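PDB 5UEB: NegoA.19184.a from Neisseria gonorrhoeae, which is of unknown function, a hypothetical protein of the DUF4265 family that pairs a five-stranded antiparallel sheet with a smaller sheet flanked by two helices. Local coordinates for residues 77-88 and 109-120; 24-32 and 41-49. All blocks are in the same frame, centred on the assembly; numbering follows the deposited sequence. Where two conformers were deposited one is given.

Contact 2 closes before contact 1 opens along the chain, and their centres lie 15 Å apart. Contact 2 (24-32 with 41-49) belongs to the five-stranded antiparallel sheet: strand 24-33 meets the loop that follows strand 39-41. Contact 1 (77-88 with 109-120) is the central strand pair of the four-stranded sheet, with helix 90-98 and strand 102-105 inserted between its segments. The two meet where the loop of contact 2 reaches the sheet of contact 1: hydroxyl groups of strand 110-115 probably hydrogen-bond backbone carbonyls of segment 41-49. The loop held by contact 2 therefore connects the two beta-sheets of the subunit.

Contact 1 (77-88 and 109-120); sequences NTTINIVVLDHF and NYLSVNFPPKKY
Ile-80 pushes its CD1 methyl over one face of the Tyr-120 ring, 3.6 Å from the ring centroid and 18° off the normal, a CH-pi contact made as the chain turns back after Pro-117. The CG1 of the same isoleucine meets the edge of the Phe-115 ring, so this one branched chain fills the angle between two aromatics. At the other end of that face, Phe-88 is sandwiched: Leu-111 CD1 sits 3.7 Å from the ring centroid on one side, and Val-84 CG2 lies over the centre of the opposite side. Between these clusters Ile-82 CD1 touches Val-113 CG2 at 3.9 Å.

The antiparallel ladder runs from Thr-78/Phe-115 to Val-83/Tyr-110, with paired N-H···O bonds such as Ile-80 N to Val-113 O (2.9 Å), and Val-84 N still bonds Asn-109 O. On the other face, Tyr-110 has CG anti to its backbone N (chi1 -173°), which lays the ring over Ile-82 O and brings OH 3.3 Å from Asn-81 CB; this OH hydrogen-bonds Leu-46 O. Asn-81 ND2 gives Ser-112 OG only a weak bond, bent to 125°; that hydroxyl also bonds Pro-45 O. A water bridges Thr-79 OG1, itself bonded to Leu-51 O, and Asn-114 OD1.

Strand 137-143 pairs along the outer side of 78-84, strand 102-105 flanks 110-115, and helix 122-133 packs on Ile-82, Phe-115 and Tyr-120.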
loop_
_atom_site.group_PDB
_atom_site.type_symbol
_atom_site.label_atom_id
_atom_site.label_comp_id
_atom_site.label_asym_id
_atom_site.label_seq_id
_atom_site.Cartn_x
_atom_site.Cartn_y
_atom_site.Cartn_z
ATOM N N ASN B 77 4.510 -15.369 -1.157
ATOM C CA ASN B 77 5.434 -15.642 -0.071
ATOM C C ASN B 77 5.145 -14.713 1.105
ATOM O O ASN B 77 4.584 -13.628 0.946
ATOM C CB ASN B 77 6.874 -15.411 -0.522
ATOM C CG ASN B 77 7.376 -16.493 -1.463
ATOM O OD1 ASN B 77 7.029 -17.664 -1.319
ATOM N ND2 ASN B 77 8.215 -16.113 -2.409
ATOM N N THR B 78 5.540 -15.163 2.297
ATOM C CA THR B 78 5.427 -14.404 3.537
ATOM C C THR B 78 6.825 -14.012 4.003
ATOM O O THR B 78 7.765 -14.797 3.871
ATOM C CB THR B 78 4.773 -15.308 4.595
ATOM O OG1 THR B 78 3.397 -15.517 4.256
ATOM C CG2 THR B 78 4.860 -14.714 5.994
ATOM N N THR B 79 6.969 -12.789 4.527
ATOM C CA THR B 79 8.224 -12.298 5.097
ATOM C C THR B 79 8.033 -12.053 6.589
ATOM O O THR B 79 7.149 -11.286 6.978
ATOM C CB THR B 79 8.644 -10.987 4.428
ATOM O OG1 THR B 79 8.650 -11.143 3.005
ATOM C CG2 THR B 79 10.050 -10.550 4.902
ATOM N N ILE B 80 8.865 -12.695 7.414
ATOM C CA ILE B 80 8.820 -12.578 8.872
ATOM C C ILE B 80 10.169 -12.040 9.326
ATOM O O ILE B 80 11.210 -12.593 8.957
ATOM C CB ILE B 80 8.546 -13.944 9.535
ATOM C CG1 ILE B 80 7.252 -14.581 8.998
ATOM C CG2 ILE B 80 8.516 -13.792 11.061
ATOM C CD1 ILE B 80 5.996 -13.774 9.259
ATOM N N ASN B 81 10.155 -10.964 10.120
ATOM C CA ASN B 81 11.367 -10.409 10.723
ATOM C C ASN B 81 11.497 -10.986 12.126
ATOM O O ASN B 81 10.513 -11.026 12.870
ATOM C CB ASN B 81 11.295 -8.888 10.870
ATOM C CG ASN B 81 10.940 -8.145 9.582
ATOM O OD1 ASN B 81 10.260 -7.123 9.636
ATOM N ND2 ASN B 81 11.436 -8.615 8.432
ATOM N N ILE B 82 12.700 -11.423 12.495
ATOM C CA ILE B 82 12.934 -12.030 13.807
ATOM C C ILE B 82 14.200 -11.426 14.390
ATOM O O ILE B 82 15.245 -11.417 13.732
ATOM C CB ILE B 82 13.104 -13.562 13.732
ATOM C CG1 ILE B 82 11.953 -14.213 12.959
ATOM C CG2 ILE B 82 13.258 -14.145 15.154
ATOM C CD1 ILE B 82 12.122 -15.720 12.758
ATOM N N VAL B 83 14.124 -10.963 15.634
ATOM C CA VAL B 83 15.300 -10.460 16.333
ATOM C C VAL B 83 15.434 -11.216 17.648
ATOM O O VAL B 83 14.428 -11.524 18.299
ATOM C CB VAL B 83 15.232 -8.935 16.538
ATOM C CG1 VAL B 83 14.084 -8.565 17.412
ATOM C CG2 VAL B 83 16.533 -8.418 17.135
ATOM N N VAL B 84 16.672 -11.547 18.025
ATOM C CA VAL B 84 16.929 -12.329 19.228
ATOM C C VAL B 84 17.897 -11.591 20.144
ATOM O O VAL B 84 18.634 -10.686 19.737
ATOM C CB VAL B 84 17.426 -13.769 18.948
ATOM C CG1 VAL B 84 16.354 -14.571 18.251
ATOM C CG2 VAL B 84 18.704 -13.744 18.118
ATOM N N LEU B 85 17.880 -12.006 21.410
ATOM C CA LEU B 85 18.765 -11.414 22.404
ATOM C C LEU B 85 20.216 -11.808 22.157
ATOM O O LEU B 85 21.119 -10.967 22.248
ATOM C CB LEU B 85 18.318 -11.860 23.796
ATOM C CG LEU B 85 18.232 -10.811 24.900
ATOM C CD1 LEU B 85 17.378 -9.642 24.454
ATOM C CD2 LEU B 85 17.662 -11.443 26.159
ATOM N N ASP B 86 20.467 -13.081 21.842
ATOM C CA ASP B 86 21.851 -13.531 21.729
ATOM C C ASP B 86 22.028 -14.734 20.809
ATOM O O ASP B 86 23.116 -14.940 20.264
ATOM C CB ASP B 86 22.441 -13.814 23.115
ATOM C CG ASP B 86 21.647 -14.852 23.890
ATOM O OD1 ASP B 86 21.689 -16.039 23.508
ATOM O OD2 ASP B 86 20.985 -14.480 24.886
ATOM N N HIS B 87 20.983 -15.537 20.630
ATOM C CA HIS B 87 21.100 -16.690 19.748
ATOM C C HIS B 87 19.717 -17.079 19.252
ATOM O O HIS B 87 18.715 -16.863 19.941
ATOM C CB HIS B 87 21.738 -17.881 20.470
ATOM C CG HIS B 87 20.802 -18.590 21.400
ATOM N ND1 HIS B 87 20.557 -18.156 22.685
ATOM C CD2 HIS B 87 20.044 -19.699 21.227
ATOM C CE1 HIS B 87 19.691 -18.969 23.265
ATOM N NE2 HIS B 87 19.364 -19.913 22.401
ATOM N N PHE B 88 19.675 -17.652 18.047
ATOM C CA PHE B 88 18.455 -18.260 17.536
ATOM C C PHE B 88 18.380 -19.695 18.041
ATOM O O PHE B 88 19.314 -20.474 17.801
ATOM C CB PHE B 88 18.435 -18.224 16.011
ATOM C CG PHE B 88 18.246 -16.845 15.449
ATOM C CD1 PHE B 88 16.972 -16.334 15.261
ATOM C CD2 PHE B 88 19.337 -16.049 15.135
ATOM C CE1 PHE B 88 16.785 -15.048 14.758
ATOM C CE2 PHE B 88 19.159 -14.765 14.635
ATOM C CZ PHE B 88 17.883 -14.265 14.450
ATOM N N ASN B 109 22.095 -11.193 15.151
ATOM C CA ASN B 109 20.897 -11.263 15.982
ATOM C C ASN B 109 19.607 -10.957 15.231
ATOM O O ASN B 109 18.559 -10.796 15.870
ATOM C CB ASN B 109 21.028 -10.334 17.192
ATOM C CG ASN B 109 22.272 -10.611 18.003
ATOM O OD1 ASN B 109 23.224 -9.836 17.975
ATOM N ND2 ASN B 109 22.275 -11.726 18.724
ATOM N N TYR B 110 19.639 -10.882 13.905
ATOM C CA TYR B 110 18.466 -10.494 13.134
ATOM C C TYR B 110 18.376 -11.350 11.886
ATOM O O TYR B 110 19.378 -11.550 11.184
ATOM C CB TYR B 110 18.546 -9.021 12.713
ATOM C CG TYR B 110 17.292 -8.476 12.052
ATOM C CD1 TYR B 110 17.063 -8.626 10.683
ATOM C CD2 TYR B 110 16.342 -7.795 12.799
ATOM C CE1 TYR B 110 15.924 -8.117 10.087
ATOM C CE2 TYR B 110 15.196 -7.285 12.213
ATOM C CZ TYR B 110 14.995 -7.442 10.857
ATOM O OH TYR B 110 13.852 -6.928 10.289
ATOM N N LEU B 111 17.175 -11.838 11.607
ATOM C CA LEU B 111 16.891 -12.598 10.404
ATOM C C LEU B 111 15.603 -12.089 9.794
ATOM O O LEU B 111 14.666 -11.725 10.507
ATOM C CB LEU B 111 16.634 -14.090 10.731
ATOM C CG LEU B 111 17.796 -15.012 11.075
ATOM C CD1 LEU B 111 17.272 -16.390 11.442
ATOM C CD2 LEU B 111 18.754 -15.089 9.893
ATOM N N SER B 112 15.549 -12.077 8.471
ATOM C CA SER B 112 14.282 -12.010 7.767
ATOM C C SER B 112 14.096 -13.336 7.043
ATOM O O SER B 112 15.024 -13.821 6.385
ATOM C CB SER B 112 14.262 -10.821 6.809
ATOM O OG SER B 112 12.947 -10.441 6.489
ATOM N N VAL B 113 12.909 -13.924 7.189
ATOM C CA VAL B 113 12.621 -15.286 6.757
ATOM C C VAL B 113 11.519 -15.256 5.715
ATOM O O VAL B 113 10.478 -14.622 5.924
ATOM C CB VAL B 113 12.204 -16.161 7.951
ATOM C CG1 VAL B 113 11.941 -17.593 7.495
ATOM C CG2 VAL B 113 13.271 -16.098 9.044
ATOM N N ASN B 114 11.742 -15.960 4.607
ATOM C CA ASN B 114 10.732 -16.157 3.579
ATOM C C ASN B 114 10.056 -17.503 3.787
ATOM O O ASN B 114 10.735 -18.533 3.869
ATOM C CB ASN B 114 11.356 -16.169 2.183
ATOM C CG ASN B 114 10.315 -16.307 1.107
ATOM O OD1 ASN B 114 9.644 -15.337 0.761
ATOM N ND2 ASN B 114 10.149 -17.529 0.585
ATOM N N PHE B 115 8.723 -17.494 3.846
ATOM C CA PHE B 115 7.944 -18.723 3.852
ATOM C C PHE B 115 7.086 -18.822 2.599
ATOM O O PHE B 115 6.349 -17.877 2.277
ATOM C CB PHE B 115 7.032 -18.802 5.090
ATOM C CG PHE B 115 7.769 -19.019 6.377
ATOM C CD1 PHE B 115 8.337 -20.251 6.664
ATOM C CD2 PHE B 115 7.896 -17.994 7.303
ATOM C CE1 PHE B 115 9.021 -20.455 7.848
ATOM C CE2 PHE B 115 8.578 -18.197 8.499
ATOM C CZ PHE B 115 9.136 -19.430 8.775
ATOM N N PRO B 116 7.125 -19.947 1.891
ATOM C CA PRO B 116 6.245 -20.142 0.733
ATOM C C PRO B 116 4.789 -20.171 1.159
ATOM O O PRO B 116 4.488 -20.291 2.360
ATOM C CB PRO B 116 6.685 -21.513 0.192
ATOM C CG PRO B 116 8.069 -21.725 0.732
ATOM C CD PRO B 116 8.072 -21.058 2.073
ATOM N N PRO B 117 3.856 -20.060 0.212
ATOM C CA PRO B 117 2.430 -20.129 0.561
ATOM C C PRO B 117 2.115 -21.308 1.473
ATOM O O PRO B 117 2.585 -22.427 1.257
ATOM C CB PRO B 117 1.747 -20.282 -0.805
ATOM C CG PRO B 117 2.682 -19.606 -1.765
ATOM C CD PRO B 117 4.068 -19.861 -1.237
ATOM N N LYS B 118 1.318 -21.039 2.507
ATOM C CA LYS B 118 0.765 -21.982 3.473
ATOM C C LYS B 118 1.787 -22.478 4.499
ATOM O O LYS B 118 1.406 -23.208 5.412
ATOM C CB LYS B 118 0.029 -23.180 2.841
ATOM C CG LYS B 118 -0.933 -22.802 1.734
ATOM C CD LYS B 118 -1.682 -24.011 1.199
ATOM C CE LYS B 118 -2.658 -23.593 0.115
ATOM N NZ LYS B 118 -3.598 -24.684 -0.256
ATOM N N LYS B 119 3.064 -22.110 4.389
ATOM C CA LYS B 119 4.071 -22.652 5.295
ATOM C C LYS B 119 4.184 -21.867 6.596
ATOM O O LYS B 119 4.610 -22.427 7.610
ATOM C CB LYS B 119 5.432 -22.721 4.606
ATOM C CG LYS B 119 5.481 -23.690 3.445
ATOM C CD LYS B 119 5.235 -25.111 3.908
ATOM C CE LYS B 119 5.255 -26.058 2.731
ATOM N NZ LYS B 119 5.253 -27.462 3.187
ATOM N N TYR B 120 3.836 -20.581 6.591
ATOM C CA TYR B 120 3.770 -19.804 7.828
ATOM C C TYR B 120 2.404 -20.072 8.443
ATOM O O TYR B 120 1.389 -19.531 7.993
ATOM C CB TYR B 120 3.969 -18.323 7.527
ATOM C CG TYR B 120 3.905 -17.447 8.757
ATOM C CD1 TYR B 120 4.896 -17.518 9.737
ATOM C CD2 TYR B 120 2.856 -16.554 8.944
ATOM C CE1 TYR B 120 4.835 -16.733 10.881
ATOM C CE2 TYR B 120 2.796 -15.752 10.076
ATOM C CZ TYR B 120 3.791 -15.845 11.034
ATOM O OH TYR B 120 3.727 -15.040 12.154
HETATM O O HOH W 1 3.249 -17.417 2.403
HETATM O O HOH W 2 10.379 -12.768 1.493
#

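Contact 2 (24-32 and 41-49); sequences IAEEILSGN and IQEIPLFAP. With EDO (1,2-ethanediol), chain N.
Glu-27 reaches across to three successive backbone N-H groups of the loop. Leu-46 N bonds OE1 on its syn lone pair at 2.8 Å, while OE2 accepts from Phe-47 N, 26° out of the carboxylate plane, and from Ala-48 N, nearly in line with the C-O bond. Three bonds thus fix the rotation of the carboxylate. Its extended chain, with CG opposite the backbone N (chi1 176°), carries it from the strand to the loop.

Glu-43 reaches the other way: its OE2 takes Ser-30 N at 2.7 Å, met on the anti side of OE2 and 22° out of the carboxylate plane, plus a weak bond from Ser-30 OG. Gln-42 N returns a bond to Ser-30 O at 2.9 Å, next to the non-hydrogen-bonded antiparallel pair Gly-31/Ile-41. Here the hairpin of strands 24-33 and 39-41 ends and the backbone after strand 39-41 peels off into a loop tied down by side chains. Leu-29 fills the resulting angle, CD1 lying 4.1 Å from Ile-41 CG2 and 4.2 Å from Pro-45 CG.

Farther out, Lys-12 bonds Ser-30 OG, and Lys-10 joins Asn-32 OD1 to Gln-42 OE1. Arg-104 bonds Ile-44 O and forms long, weak ion pairs with both glutamates.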
loop_
_atom_site.group_PDB
_atom_site.type_symbol
_atom_site.label_atom_id
_atom_site.label_comp_id
_atom_site.label_asym_id
_atom_site.label_seq_id
_atom_site.Cartn_x
_atom_site.Cartn_y
_atom_site.Cartn_z
ATOM N N ILE B 24 11.845 8.078 8.154
ATOM C CA ILE B 24 12.069 7.679 6.775
ATOM C C ILE B 24 13.343 6.848 6.688
ATOM O O ILE B 24 14.326 7.095 7.402
ATOM C CB ILE B 24 12.104 8.928 5.877
ATOM C CG1 ILE B 24 11.918 8.537 4.414
ATOM C CG2 ILE B 24 13.373 9.731 6.107
ATOM C CD1 ILE B 24 10.461 8.377 4.046
ATOM N N ALA B 25 13.314 5.830 5.833
ATOM C CA ALA B 25 14.422 4.898 5.678
ATOM C C ALA B 25 14.418 4.380 4.248
ATOM O O ALA B 25 13.441 4.541 3.514
ATOM C CB ALA B 25 14.320 3.735 6.672
ATOM N N GLU B 26 15.530 3.762 3.850
ATOM C CA GLU B 26 15.670 3.219 2.506
ATOM C C GLU B 26 16.296 1.837 2.594
ATOM O O GLU B 26 17.227 1.627 3.375
ATOM C CB GLU B 26 16.566 4.126 1.648
ATOM C CG GLU B 26 15.965 5.494 1.400
ATOM C CD GLU B 26 16.832 6.378 0.530
ATOM O OE1 GLU B 26 17.792 5.862 -0.080
ATOM O OE2 GLU B 26 16.552 7.593 0.464
ATOM N N GLU B 27 15.786 0.896 1.793
ATOM C CA GLU B 27 16.405 -0.419 1.643
ATOM C C GLU B 27 16.585 -0.711 0.160
ATOM O O GLU B 27 15.640 -0.562 -0.619
ATOM C CB GLU B 27 15.545 -1.527 2.270
ATOM C CG GLU B 27 16.145 -2.907 2.033
ATOM C CD GLU B 27 15.475 -4.023 2.807
ATOM O OE1 GLU B 27 15.950 -5.158 2.664
ATOM O OE2 GLU B 27 14.499 -3.779 3.551
ATOM N N ILE B 28 17.785 -1.144 -0.232
ATOM C CA ILE B 28 18.071 -1.513 -1.620
ATOM C C ILE B 28 17.897 -3.014 -1.777
ATOM O O ILE B 28 18.420 -3.793 -0.969
ATOM C CB ILE B 28 19.487 -1.087 -2.037
ATOM C CG1 ILE B 28 19.618 0.428 -1.921
ATOM C CG2 ILE B 28 19.774 -1.542 -3.483
ATOM C CD1 ILE B 28 21.024 0.948 -2.209
ATOM N N LEU B 29 17.157 -3.427 -2.810
ATOM C CA LEU B 29 16.912 -4.836 -3.100
ATOM C C LEU B 29 17.435 -5.191 -4.488
ATOM O O LEU B 29 17.198 -4.466 -5.461
ATOM C CB LEU B 29 15.415 -5.154 -3.050
ATOM C CG LEU B 29 14.749 -5.002 -1.682
ATOM C CD1 LEU B 29 13.241 -5.107 -1.839
ATOM C CD2 LEU B 29 15.254 -6.050 -0.714
ATOM N N SER B 30 18.129 -6.315 -4.577
ATOM C CA SER B 30 18.599 -6.821 -5.856
ATOM C C SER B 30 17.492 -7.602 -6.553
ATOM O O SER B 30 16.644 -8.229 -5.912
ATOM C CB SER B 30 19.804 -7.739 -5.652
ATOM O OG SER B 30 20.889 -7.036 -5.072
ATOM N N GLY B 31 17.509 -7.565 -7.877
ATOM C CA GLY B 31 16.533 -8.310 -8.645
ATOM C C GLY B 31 16.825 -8.317 -10.131
ATOM O O GLY B 31 17.978 -8.169 -10.554
ATOM N N ASN B 32 15.781 -8.487 -10.933
ATOM C CA ASN B 32 15.928 -8.629 -12.381
ATOM C C ASN B 32 14.847 -7.800 -13.055
ATOM O O ASN B 32 13.674 -7.888 -12.679
ATOM C CB ASN B 32 15.774 -10.112 -12.781
ATOM C CG ASN B 32 16.620 -10.500 -13.996
ATOM O OD1 ASN B 32 17.620 -11.198 -13.853
ATOM N ND2 ASN B 32 16.196 -10.085 -15.188
ATOM N N ILE B 41 11.790 -8.947 -7.577
ATOM C CA ILE B 41 12.612 -8.875 -6.372
ATOM C C ILE B 41 13.227 -10.241 -6.108
ATOM O O ILE B 41 12.513 -11.250 -6.060
ATOM C CB ILE B 41 11.757 -8.408 -5.180
ATOM C CG1 ILE B 41 11.318 -6.954 -5.396
ATOM C CG2 ILE B 41 12.534 -8.553 -3.868
ATOM C CD1 ILE B 41 10.283 -6.469 -4.355
ATOM N N GLN B 42 14.558 -10.287 -5.949
ATOM C CA GLN B 42 15.267 -11.553 -5.793
ATOM C C GLN B 42 16.036 -11.656 -4.478
ATOM O O GLN B 42 16.942 -12.488 -4.349
ATOM C CB GLN B 42 16.170 -11.793 -7.004
ATOM C CG GLN B 42 15.361 -11.906 -8.293
ATOM C CD GLN B 42 16.222 -12.250 -9.470
ATOM O OE1 GLN B 42 17.217 -11.576 -9.739
ATOM N NE2 GLN B 42 15.857 -13.311 -10.189
ATOM N N GLU B 43 15.693 -10.832 -3.494
ATOM C CA GLU B 43 16.238 -10.938 -2.154
ATOM C C GLU B 43 15.082 -10.855 -1.175
ATOM O O GLU B 43 14.038 -10.274 -1.483
ATOM C CB GLU B 43 17.188 -9.771 -1.831
ATOM C CG GLU B 43 18.446 -9.721 -2.665
ATOM C CD GLU B 43 19.428 -8.710 -2.118
ATOM O OE1 GLU B 43 20.370 -9.116 -1.409
ATOM O OE2 GLU B 43 19.246 -7.497 -2.378
ATOM N N ILE B 44 15.273 -11.443 0.003
ATOM C CA ILE B 44 14.292 -11.320 1.085
ATOM C C ILE B 44 14.428 -9.928 1.693
ATOM O O ILE B 44 15.514 -9.584 2.181
ATOM C CB ILE B 44 14.537 -12.389 2.152
ATOM C CG1 ILE B 44 14.426 -13.781 1.536
ATOM C CG2 ILE B 44 13.517 -12.233 3.293
ATOM C CD1 ILE B 44 14.919 -14.875 2.455
ATOM N N PRO B 45 13.380 -9.101 1.704
ATOM C CA PRO B 45 13.511 -7.763 2.299
ATOM C C PRO B 45 13.790 -7.861 3.793
ATOM O O PRO B 45 13.125 -8.605 4.515
ATOM C CB PRO B 45 12.144 -7.118 2.023
ATOM C CG PRO B 45 11.593 -7.892 0.826
ATOM C CD PRO B 45 12.058 -9.307 1.080
ATOM N N LEU B 46 14.797 -7.111 4.252
ATOM C CA LEU B 46 15.178 -7.147 5.661
ATOM C C LEU B 46 14.252 -6.300 6.520
ATOM O O LEU B 46 13.909 -6.699 7.639
ATOM C CB LEU B 46 16.624 -6.669 5.837
ATOM C CG LEU B 46 17.711 -7.635 5.361
ATOM C CD1 LEU B 46 19.074 -6.938 5.426
ATOM C CD2 LEU B 46 17.700 -8.891 6.225
ATOM N N PHE B 47 13.856 -5.120 6.030
ATOM C CA PHE B 47 13.154 -4.146 6.867
ATOM C C PHE B 47 11.917 -3.546 6.208
ATOM O O PHE B 47 10.941 -3.230 6.902
ATOM C CB PHE B 47 14.095 -3.002 7.246
ATOM C CG PHE B 47 15.326 -3.452 7.965
ATOM C CD1 PHE B 47 15.251 -3.891 9.273
ATOM C CD2 PHE B 47 16.555 -3.439 7.329
ATOM C CE1 PHE B 47 16.385 -4.315 9.935
ATOM C CE2 PHE B 47 17.689 -3.862 7.986
ATOM C CZ PHE B 47 17.600 -4.304 9.284
ATOM N N ALA B 48 11.949 -3.347 4.898
ATOM C CA ALA B 48 10.831 -2.699 4.234
ATOM C C ALA B 48 9.597 -3.585 4.354
ATOM O O ALA B 48 9.681 -4.798 4.111
ATOM C CB ALA B 48 11.150 -2.438 2.763
ATOM N N PRO B 49 8.454 -3.039 4.742
ATOM C CA PRO B 49 7.260 -3.863 4.935
ATOM C C PRO B 49 6.498 -4.108 3.638
ATOM O O PRO B 49 6.686 -3.429 2.625
ATOM C CB PRO B 49 6.416 -3.014 5.897
ATOM C CG PRO B 49 6.803 -1.605 5.574
ATOM C CD PRO B 49 8.274 -1.657 5.231
HETATM C C1 EDO N . 5.014 -1.033 0.574
HETATM O O1 EDO N . 4.226 -1.511 -0.524
HETATM C C2 EDO N . 6.504 -1.136 0.266
HETATM O O2 EDO N . 7.261 -0.683 1.396
HETATM O O HOH W 3 20.505 -5.673 -1.065
HETATM O O HOH W 4 17.454 -14.384 -12.462
#